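PDB 3LF5: cytochrome b5 reductase 4 from Homo sapiens, which probably passes electrons from NADH through FAD to a heme, the fragment here being its heme-binding cytochrome b5 domain. Local coordinates for residues L13-K19 / M48-D54; K18-C22 / S34-E38. All blocks are in the same frame, centred on the assembly; numbering follows the deposited sequence.

How the contacts relate
The two contacts overlap at Lys18 and Lys19, where strand 17-18 turns into strand 21-26; their centres lie about 9 Å apart. Contact 1 sets the end of helix 10-15 and strand 17-18 against the turns before strand 53-54, mostly near the surface, and it works by apolar overlap and CA-H...O contacts. Contact 2, partly buried, ties the turn to the loop between strand 29-32 and helix 44-48 through a serine hydroxyl and a water, and reaches the heme at Tyr36. The two meet where Met48 SD packs 3.4 Å from Met37 CE, and where His16 of contact 1 probably hydrogen-bonds Asp21 of contact 2.

Contact 1: L13-K19 / M48-D54; sequences LKKHNKK and MRAAGSD
Leu13 lies over the backbone of Gly52 and Ser53, its CG 3.7 Å from Gly52 C and its CD2 equally near Ser53 C. The first torsion, with CG anti to the backbone N (chi1 -180°), lays CG and CD2 against the backbone of 52-53, and Leu13 also packs on Trp23 of strand 21-26. Cut back to an alanine here, the side chain would probably open a gap beside the Gly52-Ser53 peptide and cost Trp23 apolar cover. Gly52 also receives the helix end through two CA-H...O contacts: its CA lies 3.4 Å from Leu13 O, and its O faces Lys14 CA at 3.5 Å, with 146° at the hydrogen. In this cytochrome b5-like domain residues 48-54 lead from helix 44-48 through type I and type II turns into strand 53-54. Gly52 has positive phi (67°), and a CB on it would clash with Asn17 CB. Ser53 OG donates to Ala50 O from above its carbonyl plane. Farther along, Ala51 CB rests 3.8 Å from Asn17 O, while the Met48 chain, bent at chi2 and chi3, brings SD to 3.7 Å from Lys19 CA and CE against Lys19 N. Asn17 and Lys18 face Asp21 in a classic beta bulge, and Lys18 NZ bonds Asn17 OD1 at 2.8 Å. In the conformer described, Lys14 NZ hydrogen-bonds Ala51 O of the second subunit.

Contact 2: K18-C22 / S34-E38; sequences KKDDC and SPYME. With HEM (protoporphyrin IX containing Fe), chain C.
Ser34 directs its side chain at the type I turn of Lys18 to Asp21, and its hydroxyl sits between two backbone groups of 18-22. This turn closes the beta hairpin of strands 17-18 and 21-26 in the cytochrome b5-like fold, and Ser34 fastens it to the loop that leads toward the heme. With OG anti to the carbonyl carbon (chi1 -74°) in the conformer described here, the hydroxyl donates to Lys19 O at 2.8 Å, approaching from above that carbonyl's plane, and accepts a bent hydrogen bond from Cys22 N at 2.9 Å (135° at the hydrogen). One oxygen therefore serves both ends of Lys19-Cys22. Met37, bent at chi2, crosses the Lys19 chain obliquely, CG to CG 4.1 Å, and lays its CE against Cys22 SG at 3.7 Å; Leu47 and Met48 of helix 44-48 also touch Met37. Lys19 NZ forms a salt bridge with Glu44. Tyr36 belongs to the heme pocket: its ring meets the porphyrin substituent carbon CAC obliquely, CE2 to CAC 3.5 Å, and its OH lies 3.2 Å from the heme's CHD. Back at the turn, one water donates to both Lys19 O and Ser34 O, at 2.8 and 2.9 Å.

Contact 1: L13-K19 / M48-D54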
loop_
_atom_site.group_PDB
_atom_site.type_symbol
_atom_site.label_atom_id
_atom_site.label_comp_id
_atom_site.label_asym_id
_atom_site.label_seq_id
_atom_site.Cartn_x
_atom_site.Cartn_y
_atom_site.Cartn_z
ATOM N N LEU A 13 8.517 3.635 -4.470
ATOM C CA LEU A 13 8.207 3.042 -3.165
ATOM C C LEU A 13 7.495 1.709 -3.304
ATOM O O LEU A 13 7.822 0.735 -2.627
ATOM C CB LEU A 13 7.344 4.017 -2.341
ATOM C CG LEU A 13 6.935 3.548 -0.933
ATOM C CD1 LEU A 13 8.151 3.400 -0.017
ATOM C CD2 LEU A 13 5.914 4.549 -0.341
ATOM N N LYS A 14 6.512 1.678 -4.202
ATOM C CA LYS A 14 5.684 0.479 -4.318
ATOM C C LYS A 14 6.413 -0.733 -4.882
ATOM O O LYS A 14 5.942 -1.853 -4.712
ATOM C CB LYS A 14 4.458 0.749 -5.162
ATOM C CG LYS A 14 3.526 1.710 -4.556
ATOM C CD LYS A 14 2.467 2.133 -5.560
ATOM C CE LYS A 14 1.691 0.955 -6.123
ATOM N NZ LYS A 14 0.873 0.342 -5.045
ATOM N N LYS A 15 7.579 -0.536 -5.505
ATOM C CA LYS A 15 8.391 -1.665 -5.966
ATOM C C LYS A 15 8.966 -2.467 -4.793
ATOM O O LYS A 15 9.320 -3.640 -4.922
ATOM C CB LYS A 15 9.570 -1.165 -6.799
ATOM C CG LYS A 15 9.195 -0.482 -8.084
ATOM C CD LYS A 15 10.432 0.104 -8.757
ATOM C CE LYS A 15 10.087 0.748 -10.091
ATOM N NZ LYS A 15 9.278 1.991 -9.958
ATOM N N HIS A 16 9.107 -1.817 -3.652
ATOM C CA HIS A 16 9.764 -2.409 -2.496
ATOM C C HIS A 16 8.711 -2.902 -1.515
ATOM O O HIS A 16 8.544 -2.370 -0.407
ATOM C CB HIS A 16 10.715 -1.385 -1.882
ATOM C CG HIS A 16 11.695 -0.853 -2.862
ATOM N ND1 HIS A 16 12.944 -1.407 -3.054
ATOM C CD2 HIS A 16 11.600 0.176 -3.728
ATOM C CE1 HIS A 16 13.571 -0.736 -4.005
ATOM N NE2 HIS A 16 12.779 0.239 -4.418
ATOM N N ASN A 17 7.978 -3.926 -1.949
ATOM C CA ASN A 17 6.792 -4.392 -1.223
ATOM C C ASN A 17 6.909 -5.866 -0.850
ATOM O O ASN A 17 5.890 -6.527 -0.652
ATOM C CB ASN A 17 5.505 -4.110 -2.015
ATOM C CG ASN A 17 5.431 -4.919 -3.299
ATOM O OD1 ASN A 17 6.429 -5.471 -3.736
ATOM N ND2 ASN A 17 4.255 -4.988 -3.896
ATOM N N LYS A 18 8.147 -6.377 -0.781
ATOM C CA LYS A 18 8.391 -7.784 -0.476
ATOM C C LYS A 18 9.200 -7.866 0.795
ATOM O O LYS A 18 9.927 -6.939 1.129
ATOM C CB LYS A 18 9.121 -8.478 -1.621
ATOM C CG LYS A 18 8.441 -8.381 -2.965
ATOM C CD LYS A 18 7.068 -9.015 -2.950
ATOM C CE LYS A 18 6.479 -9.166 -4.378
ATOM N NZ LYS A 18 6.380 -7.891 -5.151
ATOM N N LYS A 19 9.089 -8.969 1.510
ATOM C CA LYS A 19 9.787 -9.060 2.786
ATOM C C LYS A 19 11.289 -8.797 2.718
ATOM O O LYS A 19 11.843 -8.103 3.589
ATOM C CB LYS A 19 9.516 -10.407 3.426
ATOM C CG LYS A 19 9.926 -10.434 4.878
ATOM C CD LYS A 19 9.527 -11.720 5.555
ATOM C CE LYS A 19 8.044 -11.767 5.835
ATOM N NZ LYS A 19 7.722 -12.861 6.747
ATOM N N MET A 48 4.664 -5.998 7.481
ATOM C CA MET A 48 4.359 -6.163 6.062
ATOM C C MET A 48 3.039 -5.542 5.616
ATOM O O MET A 48 2.851 -5.318 4.425
ATOM C CB MET A 48 4.342 -7.652 5.688
ATOM C CG MET A 48 5.746 -8.227 5.554
ATOM S SD MET A 48 6.706 -7.540 4.182
ATOM C CE MET A 48 5.745 -8.062 2.753
ATOM N N ARG A 49 2.123 -5.233 6.540
ATOM C CA ARG A 49 0.898 -4.544 6.182
ATOM C C ARG A 49 1.197 -3.220 5.509
ATOM O O ARG A 49 0.372 -2.733 4.731
ATOM C CB ARG A 49 0.037 -4.299 7.412
ATOM C CG ARG A 49 -0.521 -5.582 8.012
ATOM C CD ARG A 49 -1.192 -5.287 9.308
ATOM N NE ARG A 49 -2.423 -4.542 9.101
ATOM C CZ ARG A 49 -3.142 -4.014 10.078
ATOM N NH1 ARG A 49 -2.769 -4.157 11.342
ATOM N NH2 ARG A 49 -4.234 -3.338 9.782
ATOM N N ALA A 50 2.358 -2.631 5.800
ATOM C CA ALA A 50 2.742 -1.325 5.263
ATOM C C ALA A 50 3.762 -1.437 4.141
ATOM O O ALA A 50 4.235 -0.429 3.659
ATOM C CB ALA A 50 3.269 -0.398 6.376
ATOM N N ALA A 51 4.079 -2.643 3.673
ATOM C CA ALA A 51 5.151 -2.823 2.694
ATOM C C ALA A 51 4.893 -2.019 1.424
ATOM O O ALA A 51 3.804 -2.079 0.848
ATOM C CB ALA A 51 5.280 -4.297 2.343
ATOM N N GLY A 52 5.887 -1.257 0.987
ATOM C CA GLY A 52 5.778 -0.504 -0.232
ATOM C C GLY A 52 4.763 0.609 -0.167
ATOM O O GLY A 52 4.213 0.991 -1.199
ATOM N N SER A 53 4.502 1.145 1.022
ATOM C CA SER A 53 3.421 2.122 1.185
ATOM C C SER A 53 3.741 3.125 2.261
ATOM O O SER A 53 4.732 3.016 2.992
ATOM C CB SER A 53 2.116 1.424 1.583
ATOM O OG SER A 53 2.075 1.201 2.975
ATOM N N ASP A 54 2.840 4.093 2.409
ATOM C CA ASP A 54 2.886 4.985 3.546
ATOM C C ASP A 54 2.271 4.294 4.750
ATOM O O ASP A 54 1.052 4.039 4.802
ATOM C CB ASP A 54 2.160 6.292 3.234
ATOM C CG ASP A 54 2.512 7.370 4.199
ATOM O OD1 ASP A 54 2.158 7.219 5.379
ATOM O OD2 ASP A 54 3.171 8.347 3.784
#

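Contact 2: K18-C22 / S34-E38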
loop_
_atom_site.group_PDB
_atom_site.type_symbol
_atom_site.label_atom_id
_atom_site.label_comp_id
_atom_site.label_asym_id
_atom_site.label_seq_id
_atom_site.Cartn_x
_atom_site.Cartn_y
_atom_site.Cartn_z
ATOM N N LYS A 18 8.147 -6.377 -0.781
ATOM C CA LYS A 18 8.391 -7.784 -0.476
ATOM C C LYS A 18 9.200 -7.866 0.795
ATOM O O LYS A 18 9.927 -6.939 1.129
ATOM C CB LYS A 18 9.121 -8.478 -1.621
ATOM C CG LYS A 18 8.441 -8.381 -2.965
ATOM C CD LYS A 18 7.068 -9.015 -2.950
ATOM C CE LYS A 18 6.479 -9.166 -4.378
ATOM N NZ LYS A 18 6.380 -7.891 -5.151
ATOM N N LYS A 19 9.089 -8.969 1.510
ATOM C CA LYS A 19 9.787 -9.060 2.786
ATOM C C LYS A 19 11.289 -8.797 2.718
ATOM O O LYS A 19 11.843 -8.103 3.589
ATOM C CB LYS A 19 9.516 -10.407 3.426
ATOM C CG LYS A 19 9.926 -10.434 4.878
ATOM C CD LYS A 19 9.527 -11.720 5.555
ATOM C CE LYS A 19 8.044 -11.767 5.835
ATOM N NZ LYS A 19 7.722 -12.861 6.747
ATOM N N ASP A 20 11.932 -9.298 1.672
ATOM C CA ASP A 20 13.366 -9.114 1.516
ATOM C C ASP A 20 13.757 -7.775 0.902
ATOM O O ASP A 20 14.960 -7.499 0.783
ATOM C CB ASP A 20 13.988 -10.270 0.699
ATOM C CG ASP A 20 13.611 -10.249 -0.798
ATOM O OD1 ASP A 20 14.318 -10.937 -1.571
ATOM O OD2 ASP A 20 12.614 -9.618 -1.219
ATOM N N ASP A 21 12.770 -6.966 0.505
ATOM C CA ASP A 21 13.011 -5.667 -0.098
ATOM C C ASP A 21 11.785 -4.815 0.185
ATOM O O ASP A 21 10.899 -4.630 -0.655
ATOM C CB ASP A 21 13.269 -5.796 -1.593
ATOM C CG ASP A 21 13.676 -4.489 -2.242
ATOM O OD1 ASP A 21 13.897 -3.490 -1.542
ATOM O OD2 ASP A 21 13.831 -4.498 -3.478
ATOM N N CYS A 22 11.737 -4.327 1.423
ATOM C CA CYS A 22 10.559 -3.706 1.985
ATOM C C CYS A 22 10.870 -2.293 2.396
ATOM O O CYS A 22 11.635 -2.078 3.338
ATOM C CB CYS A 22 10.097 -4.465 3.236
ATOM S SG CYS A 22 8.526 -3.891 3.902
ATOM N N SER A 34 13.634 -4.027 5.631
ATOM C CA SER A 34 13.969 -5.443 5.518
ATOM C C SER A 34 14.926 -5.939 6.606
ATOM O O SER A 34 14.677 -7.006 7.146
ATOM C CB SER A 34 14.464 -5.813 4.128
ATOM O OG SER A 34 13.383 -5.824 3.230
ATOM N N PRO A 35 15.964 -5.171 7.002
ATOM C CA PRO A 35 16.812 -5.676 8.098
ATOM C C PRO A 35 16.161 -5.652 9.481
ATOM O O PRO A 35 16.593 -6.354 10.389
ATOM C CB PRO A 35 18.044 -4.757 8.080
ATOM C CG PRO A 35 17.815 -3.769 7.058
ATOM C CD PRO A 35 16.540 -3.988 6.349
ATOM N N TYR A 36 15.105 -4.866 9.626
ATOM C CA TYR A 36 14.386 -4.743 10.893
ATOM C C TYR A 36 13.306 -5.822 11.041
ATOM O O TYR A 36 12.826 -6.062 12.156
ATOM C CB TYR A 36 13.729 -3.348 10.992
ATOM C CG TYR A 36 13.038 -3.073 12.328
ATOM C CD1 TYR A 36 13.748 -3.148 13.519
ATOM C CD2 TYR A 36 11.686 -2.794 12.389
ATOM C CE1 TYR A 36 13.107 -2.947 14.736
ATOM C CE2 TYR A 36 11.078 -2.592 13.572
ATOM C CZ TYR A 36 11.770 -2.673 14.755
ATOM O OH TYR A 36 11.122 -2.492 15.962
ATOM N N MET A 37 12.897 -6.440 9.927
ATOM C CA MET A 37 11.802 -7.404 9.942
ATOM C C MET A 37 11.914 -8.408 11.068
ATOM O O MET A 37 10.930 -8.649 11.776
ATOM C CB MET A 37 11.764 -8.178 8.622
ATOM C CG MET A 37 10.951 -7.556 7.574
ATOM S SD MET A 37 9.170 -7.658 7.829
ATOM C CE MET A 37 8.855 -6.389 6.617
ATOM N N GLU A 38 13.098 -9.001 11.216
ATOM C CA GLU A 38 13.277 -10.089 12.171
ATOM C C GLU A 38 13.258 -9.616 13.634
ATOM O O GLU A 38 13.162 -10.450 14.529
ATOM C CB GLU A 38 14.576 -10.838 11.880
ATOM C CG GLU A 38 15.822 -10.065 12.233
ATOM C CD GLU A 38 17.066 -10.922 12.154
ATOM O OE1 GLU A 38 17.222 -11.827 13.001
ATOM O OE2 GLU A 38 17.883 -10.692 11.252
HETATM C CHA HEM C . 5.148 -3.179 18.641
HETATM C CHB HEM C . 2.467 -3.174 14.606
HETATM C CHC HEM C . 5.735 -0.454 12.390
HETATM C CHD HEM C . 8.504 -0.612 16.318
HETATM C C1A HEM C . 4.153 -3.404 17.731
HETATM C C2A HEM C . 2.942 -4.135 17.963
HETATM C C3A HEM C . 2.213 -4.149 16.864
HETATM C C4A HEM C . 2.944 -3.409 15.867
HETATM C CMA HEM C . 0.823 -4.788 16.645
HETATM C CAA HEM C . 2.576 -4.771 19.297
HETATM C CBA HEM C . 1.725 -3.703 19.960
HETATM C CGA HEM C . 0.954 -4.210 21.125
HETATM O O1A HEM C . 0.522 -3.292 21.858
HETATM O O2A HEM C . 0.791 -5.454 21.314
HETATM C C1B HEM C . 3.073 -2.383 13.670
HETATM C C2B HEM C . 2.551 -2.059 12.362
HETATM C C3B HEM C . 3.454 -1.307 11.743
HETATM C C4B HEM C . 4.575 -1.123 12.651
HETATM C CMB HEM C . 1.195 -2.527 11.812
HETATM C CAB HEM C . 3.319 -0.720 10.322
HETATM C CBB HEM C . 3.771 0.507 10.035
HETATM C C1C HEM C . 6.804 -0.338 13.231
HETATM C C2C HEM C . 8.086 0.268 12.956
HETATM C C3C HEM C . 8.809 0.206 14.064
HETATM C C4C HEM C . 8.041 -0.431 15.063
HETATM C CMC HEM C . 8.533 0.885 11.634
HETATM C CAC HEM C . 10.237 0.671 14.351
HETATM C CBC HEM C . 10.677 1.809 13.854
HETATM C C1D HEM C . 7.816 -1.190 17.334
HETATM C C2D HEM C . 8.225 -1.126 18.706
HETATM C C3D HEM C . 7.185 -1.941 19.445
HETATM C C4D HEM C . 6.253 -2.403 18.440
HETATM C CMD HEM C . 9.457 -0.394 19.264
HETATM C CAD HEM C . 7.130 -2.143 20.963
HETATM C CBD HEM C . 6.553 -0.884 21.632
HETATM C CGD HEM C . 6.546 -1.172 23.125
HETATM O O1D HEM C . 7.606 -1.549 23.678
HETATM O O2D HEM C . 5.457 -1.036 23.735
HETATM N NA HEM C . 4.132 -2.976 16.416
HETATM N NB HEM C . 4.306 -1.800 13.827
HETATM N NC HEM C . 6.812 -0.754 14.546
HETATM N ND HEM C . 6.670 -1.927 17.203
HETATM FE FE HEM C . 5.502 -1.841 15.491
HETATM O O HOH W 1 13.507 -9.160 5.604
#